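Local coordinates for fiber KNOB domain (Avirulent turkey hemorrhagic enteritis virus, PDB 4D63), which binds sialyllactose through its sialic acid and probably serves as the receptor-attachment head of the trimeric viral fibre, at residues F57-A62 and V116-G121; A74-Q79 and F182-G187; R123-T128 and F148-V153; I129-E134 and I174-V179. One frame throughout, in Å; residues are numbered along the deposited sequence.

Contact 1: residues F57-A62 and V116-G121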
# COMPACT_ATOMS: atom_id res chain seq x y z
N PHE A 57 13.03 -12.06 12.79
CA PHE A 57 12.66 -13.36 12.35
C PHE A 57 13.92 -13.95 11.77
O PHE A 57 14.86 -13.23 11.40
CB PHE A 57 11.61 -13.32 11.26
CG PHE A 57 10.29 -12.74 11.67
CD1 PHE A 57 9.40 -13.48 12.41
CD2 PHE A 57 9.91 -11.47 11.26
CE1 PHE A 57 8.17 -12.97 12.77
CE2 PHE A 57 8.69 -10.95 11.63
CZ PHE A 57 7.81 -11.70 12.38
N VAL A 58 13.92 -15.27 11.65
CA VAL A 58 15.00 -15.98 11.03
C VAL A 58 14.40 -16.95 10.03
O VAL A 58 13.35 -17.55 10.29
CB VAL A 58 15.86 -16.73 12.08
CG1 VAL A 58 17.00 -17.47 11.41
CG2 VAL A 58 16.40 -15.72 13.10
N THR A 59 15.05 -17.08 8.87
CA THR A 59 14.57 -17.96 7.81
C THR A 59 15.19 -19.35 7.93
O THR A 59 16.09 -19.55 8.73
CB THR A 59 14.95 -17.42 6.41
OG1 THR A 59 16.36 -17.55 6.23
CG2 THR A 59 14.54 -15.93 6.25
N LYS A 60 14.70 -20.27 7.10
CA LYS A 60 15.21 -21.63 6.97
C LYS A 60 16.71 -21.70 6.71
O LYS A 60 17.34 -22.67 7.08
CB LYS A 60 14.50 -22.38 5.82
CG LYS A 60 13.43 -23.39 6.22
CD LYS A 60 12.75 -23.97 4.97
CE LYS A 60 12.15 -25.37 5.18
NZ LYS A 60 10.96 -25.40 6.11
N THR A 61 17.26 -20.70 6.04
CA THR A 61 18.69 -20.69 5.77
C THR A 61 19.39 -19.80 6.78
O THR A 61 20.51 -19.36 6.54
CB THR A 61 19.00 -20.19 4.34
OG1 THR A 61 18.69 -18.81 4.21
CG2 THR A 61 18.20 -20.97 3.31
N ALA A 62 18.75 -19.53 7.91
CA ALA A 62 19.34 -18.71 8.96
C ALA A 62 19.57 -17.24 8.57
O ALA A 62 20.34 -16.55 9.25
CB ALA A 62 20.65 -19.34 9.43
N VAL A 116 7.50 -18.15 3.00
CA VAL A 116 8.74 -18.08 3.74
C VAL A 116 8.47 -18.43 5.20
O VAL A 116 8.06 -17.56 5.95
CB VAL A 116 9.36 -16.66 3.65
CG1 VAL A 116 10.67 -16.59 4.44
CG2 VAL A 116 9.59 -16.26 2.20
N PRO A 117 8.68 -19.71 5.62
CA PRO A 117 8.51 -20.04 7.05
C PRO A 117 9.54 -19.30 7.84
O PRO A 117 10.67 -19.18 7.37
CB PRO A 117 8.79 -21.55 7.13
CG PRO A 117 9.50 -21.88 5.87
CD PRO A 117 9.06 -20.88 4.83
N LEU A 118 9.13 -18.78 8.98
CA LEU A 118 10.00 -17.97 9.85
C LEU A 118 10.02 -18.56 11.27
O LEU A 118 9.10 -19.29 11.68
CB LEU A 118 9.50 -16.52 9.90
CG LEU A 118 9.44 -15.75 8.57
CD1 LEU A 118 8.51 -14.55 8.67
CD2 LEU A 118 10.83 -15.35 8.10
N ASN A 119 11.06 -18.24 12.02
CA ASN A 119 11.12 -18.60 13.42
C ASN A 119 11.38 -17.37 14.27
O ASN A 119 12.06 -16.42 13.84
CB ASN A 119 12.15 -19.71 13.68
CG ASN A 119 11.53 -21.10 13.60
OD1 ASN A 119 11.58 -21.76 12.55
ND2 ASN A 119 10.89 -21.54 14.70
N GLY A 120 10.81 -17.38 15.46
CA GLY A 120 10.99 -16.28 16.41
C GLY A 120 10.00 -15.18 16.10
O GLY A 120 8.93 -15.44 15.56
N GLY A 121 10.37 -13.96 16.48
CA GLY A 121 9.58 -12.78 16.17
C GLY A 121 8.18 -12.86 16.72
O GLY A 121 7.93 -13.58 17.69
O HOH W 1 12.89 -20.47 10.30
O HOH W 2 12.53 -19.50 5.33

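Contact 2: residues A74-Q79 and F182-G187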
# COMPACT_ATOMS: atom_id res chain seq x y z
N ALA A 74 -4.78 -3.23 21.16
CA ALA A 74 -5.07 -4.31 20.20
C ALA A 74 -4.26 -4.14 18.91
O ALA A 74 -4.57 -4.76 17.89
CB ALA A 74 -6.56 -4.35 19.89
N LEU A 75 -3.20 -3.35 18.98
CA LEU A 75 -2.53 -2.81 17.82
C LEU A 75 -1.06 -3.20 17.84
O LEU A 75 -0.37 -3.08 18.87
CB LEU A 75 -2.68 -1.28 17.86
CG LEU A 75 -2.20 -0.44 16.68
CD1 LEU A 75 -2.99 -0.74 15.41
CD2 LEU A 75 -2.28 1.03 17.06
N LEU A 76 -0.57 -3.71 16.73
CA LEU A 76 0.84 -3.97 16.58
C LEU A 76 1.29 -3.42 15.25
O LEU A 76 0.80 -3.83 14.20
CB LEU A 76 1.15 -5.46 16.65
CG LEU A 76 2.64 -5.74 16.42
CD1 LEU A 76 3.33 -6.09 17.72
CD2 LEU A 76 2.89 -6.84 15.41
N ILE A 77 2.25 -2.51 15.30
CA ILE A 77 2.83 -1.90 14.13
C ILE A 77 4.27 -2.37 14.06
O ILE A 77 5.02 -2.23 15.01
CB ILE A 77 2.79 -0.38 14.25
CG1 ILE A 77 1.34 0.10 14.25
CG2 ILE A 77 3.62 0.28 13.15
CD1 ILE A 77 1.22 1.59 14.52
N ILE A 78 4.65 -2.92 12.92
CA ILE A 78 5.95 -3.56 12.78
C ILE A 78 6.61 -3.17 11.46
O ILE A 78 6.04 -3.36 10.38
CB ILE A 78 5.82 -5.10 12.90
CG1 ILE A 78 7.15 -5.79 12.55
CG2 ILE A 78 4.71 -5.65 12.02
CD1 ILE A 78 7.28 -7.18 13.15
N GLN A 79 7.83 -2.65 11.55
CA GLN A 79 8.60 -2.27 10.41
C GLN A 79 9.84 -3.12 10.26
O GLN A 79 10.60 -3.25 11.21
CB GLN A 79 9.02 -0.81 10.50
CG GLN A 79 9.58 -0.26 9.20
CD GLN A 79 10.06 1.17 9.32
OE1 GLN A 79 9.37 2.04 9.80
NE2 GLN A 79 11.24 1.43 8.83
N PHE A 182 3.85 -2.97 8.60
CA PHE A 182 2.55 -3.54 8.75
C PHE A 182 1.90 -2.93 9.96
O PHE A 182 2.48 -2.96 11.05
CB PHE A 182 2.64 -5.06 8.96
CG PHE A 182 3.31 -5.81 7.82
CD1 PHE A 182 4.68 -5.90 7.75
CD2 PHE A 182 2.54 -6.41 6.82
CE1 PHE A 182 5.27 -6.59 6.71
CE2 PHE A 182 3.13 -7.09 5.80
CZ PHE A 182 4.50 -7.17 5.74
N THR A 183 0.69 -2.43 9.79
CA THR A 183 -0.19 -2.12 10.91
C THR A 183 -1.16 -3.32 11.10
O THR A 183 -1.86 -3.68 10.17
CB THR A 183 -1.00 -0.84 10.67
OG1 THR A 183 -0.10 0.28 10.50
CG2 THR A 183 -1.96 -0.60 11.87
N CYS A 184 -1.16 -3.93 12.29
CA CYS A 184 -1.91 -5.15 12.55
C CYS A 184 -2.90 -4.97 13.71
O CYS A 184 -2.61 -4.28 14.69
CB CYS A 184 -0.94 -6.25 12.91
SG CYS A 184 0.39 -6.43 11.73
N LEU A 185 -4.07 -5.61 13.59
CA LEU A 185 -5.03 -5.71 14.69
C LEU A 185 -4.88 -7.05 15.39
O LEU A 185 -4.94 -8.11 14.76
CB LEU A 185 -6.47 -5.57 14.21
CG LEU A 185 -6.86 -4.15 13.79
CD1 LEU A 185 -8.36 -4.07 13.58
CD2 LEU A 185 -6.41 -3.13 14.82
N ILE A 186 -4.69 -6.99 16.71
CA ILE A 186 -4.62 -8.17 17.55
C ILE A 186 -5.99 -8.40 18.20
O ILE A 186 -6.58 -7.47 18.74
CB ILE A 186 -3.55 -8.00 18.64
CG1 ILE A 186 -2.23 -7.56 18.01
CG2 ILE A 186 -3.40 -9.29 19.44
CD1 ILE A 186 -1.82 -8.36 16.79
N GLY A 187 -6.49 -9.64 18.11
CA GLY A 187 -7.74 -10.07 18.79
C GLY A 187 -9.03 -9.29 18.49
O GLY A 187 -9.49 -8.48 19.30
OXT GLY A 187 -9.65 -9.48 17.45

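Contact 3: residues R123-T128 and F148-V153. With SIA (N-acetyl-alpha-neuraminic acid), chain B.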
# COMPACT_ATOMS: atom_id res chain seq x y z
N ARG A 123 3.74 -13.18 16.19
CA ARG A 123 2.72 -14.03 15.58
C ARG A 123 1.50 -13.20 15.32
O ARG A 123 0.71 -12.94 16.25
CB ARG A 123 2.34 -15.19 16.50
CG ARG A 123 3.49 -16.13 16.78
CD ARG A 123 3.08 -17.40 17.52
NE ARG A 123 4.06 -18.46 17.25
CZ ARG A 123 5.21 -18.67 17.91
NH1 ARG A 123 5.56 -17.89 18.93
NH2 ARG A 123 6.01 -19.67 17.53
N VAL A 124 1.37 -12.75 14.06
CA VAL A 124 0.31 -11.83 13.64
C VAL A 124 -0.31 -12.28 12.34
O VAL A 124 0.35 -12.86 11.48
CB VAL A 124 0.82 -10.39 13.40
CG1 VAL A 124 1.23 -9.73 14.69
CG2 VAL A 124 1.98 -10.33 12.42
N GLU A 125 -1.59 -12.00 12.21
CA GLU A 125 -2.29 -12.07 10.96
C GLU A 125 -2.35 -10.62 10.42
O GLU A 125 -3.23 -9.84 10.82
CB GLU A 125 -3.70 -12.64 11.18
CG GLU A 125 -3.78 -14.13 11.52
CD GLU A 125 -3.13 -15.06 10.50
OE1 GLU A 125 -3.13 -14.77 9.26
OE2 GLU A 125 -2.61 -16.12 10.94
N SER A 126 -1.40 -10.23 9.57
CA SER A 126 -1.30 -8.84 9.13
C SER A 126 -2.25 -8.54 7.94
O SER A 126 -2.79 -9.46 7.29
CB SER A 126 0.12 -8.54 8.67
OG SER A 126 0.34 -9.08 7.38
N PRO A 127 -2.44 -7.26 7.64
CA PRO A 127 -3.03 -7.02 6.33
C PRO A 127 -1.98 -7.24 5.26
O PRO A 127 -0.80 -7.54 5.55
CB PRO A 127 -3.50 -5.56 6.38
CG PRO A 127 -3.01 -5.04 7.70
CD PRO A 127 -2.01 -6.01 8.26
N THR A 128 -2.44 -7.14 4.02
CA THR A 128 -1.61 -7.27 2.83
C THR A 128 -1.05 -5.92 2.51
O THR A 128 -1.80 -4.93 2.49
CB THR A 128 -2.42 -7.76 1.62
OG1 THR A 128 -3.04 -9.04 1.90
CG2 THR A 128 -1.51 -7.88 0.44
N PHE A 148 2.81 -8.49 -3.34
CA PHE A 148 1.86 -8.31 -2.24
C PHE A 148 2.29 -9.21 -1.08
O PHE A 148 2.45 -10.42 -1.24
CB PHE A 148 0.44 -8.64 -2.69
CG PHE A 148 -0.14 -7.61 -3.62
CD1 PHE A 148 -0.83 -6.52 -3.13
CD2 PHE A 148 0.01 -7.74 -4.99
CE1 PHE A 148 -1.32 -5.56 -3.96
CE2 PHE A 148 -0.50 -6.79 -5.84
CZ PHE A 148 -1.19 -5.71 -5.32
N VAL A 149 2.47 -8.63 0.10
CA VAL A 149 3.05 -9.37 1.21
C VAL A 149 2.15 -9.35 2.45
O VAL A 149 1.55 -8.33 2.78
CB VAL A 149 4.42 -8.80 1.57
CG1 VAL A 149 5.09 -9.63 2.66
CG2 VAL A 149 5.30 -8.76 0.32
N ARG A 150 2.09 -10.47 3.14
CA ARG A 150 1.38 -10.60 4.40
C ARG A 150 2.18 -11.43 5.38
O ARG A 150 2.96 -12.32 4.98
CB ARG A 150 0.12 -11.43 4.20
CG ARG A 150 -1.09 -10.73 3.71
CD ARG A 150 -2.28 -11.63 3.98
NE ARG A 150 -2.62 -11.57 5.40
CZ ARG A 150 -3.05 -12.60 6.13
NH1 ARG A 150 -3.23 -13.79 5.61
NH2 ARG A 150 -3.30 -12.41 7.43
N LEU A 151 1.88 -11.25 6.66
CA LEU A 151 2.34 -12.20 7.67
C LEU A 151 1.11 -12.96 8.11
O LEU A 151 0.03 -12.36 8.29
CB LEU A 151 2.96 -11.47 8.85
CG LEU A 151 4.13 -10.52 8.60
CD1 LEU A 151 4.50 -9.80 9.90
CD2 LEU A 151 5.36 -11.24 8.07
N THR A 152 1.26 -14.26 8.21
CA THR A 152 0.19 -15.16 8.66
C THR A 152 0.83 -16.17 9.65
O THR A 152 2.06 -16.26 9.76
CB THR A 152 -0.49 -15.83 7.47
OG1 THR A 152 -1.73 -16.42 7.87
CG2 THR A 152 0.36 -16.95 6.83
N VAL A 153 -0.01 -16.87 10.38
CA VAL A 153 0.44 -17.87 11.35
C VAL A 153 -0.14 -19.26 10.98
O VAL A 153 -1.33 -19.40 10.68
CB VAL A 153 0.01 -17.46 12.77
CG1 VAL A 153 0.44 -18.52 13.79
CG2 VAL A 153 0.60 -16.10 13.12
C1 SIA B . -2.93 -22.44 13.28
C2 SIA B . -4.31 -21.83 13.47
C3 SIA B . -4.21 -20.33 13.83
C4 SIA B . -3.89 -19.44 12.62
C5 SIA B . -4.94 -19.71 11.55
C6 SIA B . -4.86 -21.19 11.16
C7 SIA B . -5.88 -21.62 10.11
C8 SIA B . -6.03 -23.15 9.99
C9 SIA B . -7.44 -23.65 10.31
C10 SIA B . -5.71 -17.98 9.99
C11 SIA B . -5.36 -16.94 8.95
N5 SIA B . -4.74 -18.76 10.46
O1A SIA B . -1.93 -21.81 13.71
O1B SIA B . -2.82 -23.57 12.73
O2 SIA B . -5.01 -22.57 14.50
O4 SIA B . -3.89 -18.03 12.94
O6 SIA B . -5.14 -21.98 12.32
O7 SIA B . -7.15 -21.03 10.46
O8 SIA B . -5.70 -23.62 8.67
O9 SIA B . -7.41 -25.06 10.55
O10 SIA B . -6.85 -18.08 10.39
O HOH W 3 2.95 -13.97 11.32

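Contact 4: residues I129-E134 and I174-V179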
# COMPACT_ATOMS: atom_id res chain seq x y z
N ILE A 129 0.27 -5.88 2.27
CA ILE A 129 0.92 -4.68 1.77
C ILE A 129 1.55 -4.92 0.43
O ILE A 129 2.16 -5.96 0.20
CB ILE A 129 1.96 -4.06 2.78
CG1 ILE A 129 3.19 -4.90 2.95
CG2 ILE A 129 1.32 -3.83 4.14
CD1 ILE A 129 4.29 -4.12 3.64
N PRO A 130 1.38 -3.96 -0.51
CA PRO A 130 2.10 -4.05 -1.76
C PRO A 130 3.53 -3.51 -1.64
O PRO A 130 3.78 -2.57 -0.89
CB PRO A 130 1.26 -3.20 -2.72
CG PRO A 130 0.07 -2.72 -1.94
CD PRO A 130 0.41 -2.84 -0.51
N VAL A 131 4.43 -4.09 -2.41
CA VAL A 131 5.85 -3.77 -2.32
C VAL A 131 6.47 -3.79 -3.72
O VAL A 131 5.83 -4.25 -4.66
CB VAL A 131 6.62 -4.75 -1.39
CG1 VAL A 131 6.00 -4.77 -0.02
CG2 VAL A 131 6.64 -6.15 -1.98
N GLN A 132 7.70 -3.29 -3.83
CA GLN A 132 8.48 -3.35 -5.06
C GLN A 132 9.29 -4.58 -4.93
O GLN A 132 9.99 -4.74 -3.96
CB GLN A 132 9.49 -2.21 -5.20
CG GLN A 132 8.91 -0.84 -5.15
CD GLN A 132 9.94 0.22 -4.84
OE1 GLN A 132 10.25 0.54 -3.68
NE2 GLN A 132 10.45 0.83 -5.91
N LEU A 133 9.16 -5.46 -5.90
CA LEU A 133 9.95 -6.68 -5.97
C LEU A 133 10.83 -6.66 -7.17
O LEU A 133 10.49 -6.10 -8.18
CB LEU A 133 9.06 -7.88 -6.19
CG LEU A 133 8.20 -8.29 -5.03
CD1 LEU A 133 7.54 -9.58 -5.48
CD2 LEU A 133 9.07 -8.43 -3.78
N GLU A 134 11.95 -7.35 -7.06
CA GLU A 134 12.68 -7.73 -8.22
C GLU A 134 12.82 -9.23 -8.09
O GLU A 134 13.26 -9.73 -7.07
CB GLU A 134 14.04 -7.03 -8.28
CG GLU A 134 14.77 -7.33 -9.56
CD GLU A 134 16.04 -6.53 -9.74
OE1 GLU A 134 16.48 -5.83 -8.79
OE2 GLU A 134 16.59 -6.60 -10.85
N ILE A 174 14.07 -13.47 -4.82
CA ILE A 174 13.17 -12.35 -4.79
C ILE A 174 13.83 -11.30 -3.91
O ILE A 174 14.21 -11.61 -2.76
CB ILE A 174 11.80 -12.77 -4.20
CG1 ILE A 174 11.15 -13.81 -5.13
CG2 ILE A 174 10.87 -11.60 -4.05
CD1 ILE A 174 9.87 -14.42 -4.62
N LYS A 175 13.97 -10.09 -4.44
CA LYS A 175 14.40 -8.93 -3.65
C LYS A 175 13.23 -7.99 -3.35
O LYS A 175 12.54 -7.53 -4.27
CB LYS A 175 15.44 -8.14 -4.41
CG LYS A 175 16.71 -8.89 -4.77
CD LYS A 175 17.73 -7.92 -5.38
CE LYS A 175 18.99 -8.65 -5.82
NZ LYS A 175 20.21 -8.03 -5.24
N ILE A 176 12.98 -7.73 -2.08
CA ILE A 176 12.01 -6.73 -1.68
C ILE A 176 12.77 -5.44 -1.53
O ILE A 176 13.61 -5.31 -0.65
CB ILE A 176 11.31 -7.10 -0.36
CG1 ILE A 176 10.59 -8.44 -0.52
CG2 ILE A 176 10.33 -6.00 0.07
CD1 ILE A 176 10.08 -8.98 0.79
N LYS A 177 12.45 -4.47 -2.40
CA LYS A 177 13.17 -3.19 -2.49
C LYS A 177 12.49 -2.04 -1.76
O LYS A 177 13.01 -0.93 -1.74
CB LYS A 177 13.25 -2.79 -3.96
CG LYS A 177 13.84 -3.86 -4.82
CD LYS A 177 15.33 -3.93 -4.63
CE LYS A 177 16.04 -4.15 -5.95
NZ LYS A 177 15.64 -3.14 -6.98
N SER A 178 11.30 -2.33 -1.23
CA SER A 178 10.46 -1.43 -0.48
C SER A 178 10.74 -1.52 1.02
O SER A 178 11.03 -2.60 1.51
CB SER A 178 8.99 -1.90 -0.62
OG SER A 178 8.35 -1.22 -1.66
N VAL A 179 10.53 -0.42 1.74
CA VAL A 179 10.50 -0.44 3.20
C VAL A 179 9.10 -0.85 3.67
O VAL A 179 8.10 -0.13 3.44
CB VAL A 179 10.86 0.94 3.80
CG1 VAL A 179 10.88 0.86 5.33
CG2 VAL A 179 12.21 1.40 3.28

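Contact 1: residues F57-A62 and V116-G121
The Phe57 ring carries the methyl CD1 of Leu118 over one of its faces, in a CH-pi contact with Leu118 CD1 4.1 Å from the ring centroid and 19° off the normal, displaced toward the rim. Near the plane of the ring, at its edge, lies Asn119 O. The CD1-CE1 side of the ring approaches Gly120 and Gly121 obliquely, with Phe57 CE1 3.7 Å from Gly121 CA. Phe57 takes up this position with CG anti to its carbonyl carbon (chi1 -64°). The other branch of Leu118 bears on the root of the aromatic residue, Leu118 CD2 standing 3.8 Å from Phe57 CB, and outside the two segments Tyr67 meets the ring with the planes at about 45°. Next along, Val58 and Asn119 form a hydrogen-bonded pair: Val58 N gives to Asn119 O at 3.1 Å, and Asn119 N gives to Val58 O at 3.0 Å. A water also donates both to Val58 O and to Asn119 OD1, tying backbone to side chain. Further on, Thr59 OG1 accepts from Thr61 N and also bonds Asp104. Strand 53-59 lies between strands 113-120 and 64-71 in the antiparallel sheet of the head, and it leaves the pairing with 113-120 through an ST turn and a type I beta turn spanning Thr59 to Ala62.

Contact 2: residues A74-Q79 and F182-G187
An antiparallel strand pair at the subunit interface of the trimeric fibre head is made here by Leu75-Gln79 and Phe182-Leu185, the latter being the last strand of the chain. Two hydrogen-bonded pairs hold the backbones. In the first, Leu76 N gives to Cys184 O at 2.9 Å while Cys184 N returns to Leu76 O at 2.7 Å; in the second, Ile78 N reaches Phe182 O at 2.9 Å and Phe182 N reaches Ile78 O at 2.8 Å. The alternation of the strands sorts the side chains. Leu75, Ile77, Thr183 and Leu185 share one face, where Leu75 CD1 lies 3.7 Å from Thr183 CG2, and Ile77 runs beside Thr183, pointing the same way. This face meets the other two copies of the protein: Leu75 packs on Ile77 of the second subunit, Ile77 on Leu75 of the third, and Thr183 on Thr183 of the third. The other face bears Leu76, Ile78, Phe182 and Cys184 and turns inward, toward Phe69, Val124 and Ser126 of the same chain. Beyond the strand, Ile186 leans back across the pair, its CD1 4.2 Å from Leu76 CB. Ile78 sets CG2 between its backbone N and carbonyl carbon, CG1 being anti to N (chi1 172°), and this branch is the one that rests on the neighbour, Ile78 CG2 to Phe182 CB being 3.7 Å. The ring itself turns its edge to the backbone, with Phe182 CD1 3.9 Å from Ile78 O.

Contact 3: residues R123-T128 and F148-V153
The carboxylate of Glu125 is unusually loaded, taking donors from an arginine, a threonine and a backbone amide of the strand opposite and from the bound sialic acid. Its OE1 receives Thr152 OG1 at 2.6 Å on the syn lone pair and, in a salt bridge, Arg150 NH2 at 3.0 Å on the anti lone pair, the carboxylate and guanidinium planes 43° apart. OE2 is met by Val153 N at 2.8 Å from above the carboxylate plane, and sialic acid O4 gives to Glu125 OE2 at 3.0 Å. A bend at chi2 (-57°) brings the carboxylate to the strand and these donors, which would be expected to favour its charged form. Arg150 is a second-shell support, since its guanidinium also grips a backbone oxygen side-on, with NE 2.8 Å from Ser126 O and NH2 bonding the same atom, Ser126 O lying in the guanidinium plane; Arg150 also bonds Tyr93 of the second subunit. Ser126 answers with its side chain: OG accepts a nearly straight bond from Leu151 N at 2.8 Å and donates to Pro127 O. Apolar contact comes from Val124 CG2, 3.6 Å from Leu151 CD1. Lys154 and Asn155 of the same chain, and Met87 O of the second subunit, add further bonds to the sugar, so the site spans two chains. The irregular segment 123-128 runs roughly antiparallel to strand 142-154, which pairs in the sheet with strands 157-163 and 129-137, while Ser126 rests against Phe182 and Cys184 of strand 181-185.

Contact 4: residues I129-E134 and I174-V179
Ser178 OG is held twice by one residue of the opposite segment: it accepts from Gln132 N at 3.1 Å and donates to Gln132 OE1 at 3.3 Å, using a lone pair of the amide oxygen in its carbonyl plane. Gln132, extended beyond CG, brings its amide oxygen to the serine hydroxyl, and its NE2 goes on to Gln163 of the third subunit. Gln132 O takes a further bond from Lys177 N. The setting is an antiparallel pair of neighbouring sheet strands, 129-137 and 171-176, which ends as the second strand gives way to loop at Lys177. Its regular part is the hydrogen-bonded pair Glu134 and Lys175, with Lys175 N 2.7 Å from Glu134 O and Glu134 N 2.9 Å from Lys175 O. Leu133 and Ile176 point to the same side and lie alongside each other, Leu133 CD2 being 3.6 Å from Ile176 CG1; the same methyl stands 3.7 Å from Ile174 CG2, so the leucine branch sits against two isoleucines. On the other face, Glu134 reaches out with CG anti to its backbone N (chi1 -174°), and Lys177, folded at three torsions, forms a salt bridge whose hydrogen bond is weak, Lys177 NZ 3.3 Å from Glu134 OE1. Glu134 OE2 also bonds Ser142, while Lys175 leads its ammonium away to a salt bridge with Glu99.

Followed from the N terminus, the chain opens contact 1 at 57-62 and contact 2 at 74-79 before contact 1 closes at 116-121, so these two loops cross. Contact 3 starts almost at once at 123-128, and contact 4 at 129-134; contact 3 closes at 148-153 and contact 4 at 174-179, again crossing. Both lie nested within the long loop that contact 2 closes at 182-187. Strands 129-137 and 142-154, neighbours in the sheet, join contacts 3 and 4, while Phe182 of contact 2 packs on Val149 of contact 3 and Ile129 of contact 4. Contact 2 touches both other subunits, contact 3 touches the second, and contact 4 meets the third.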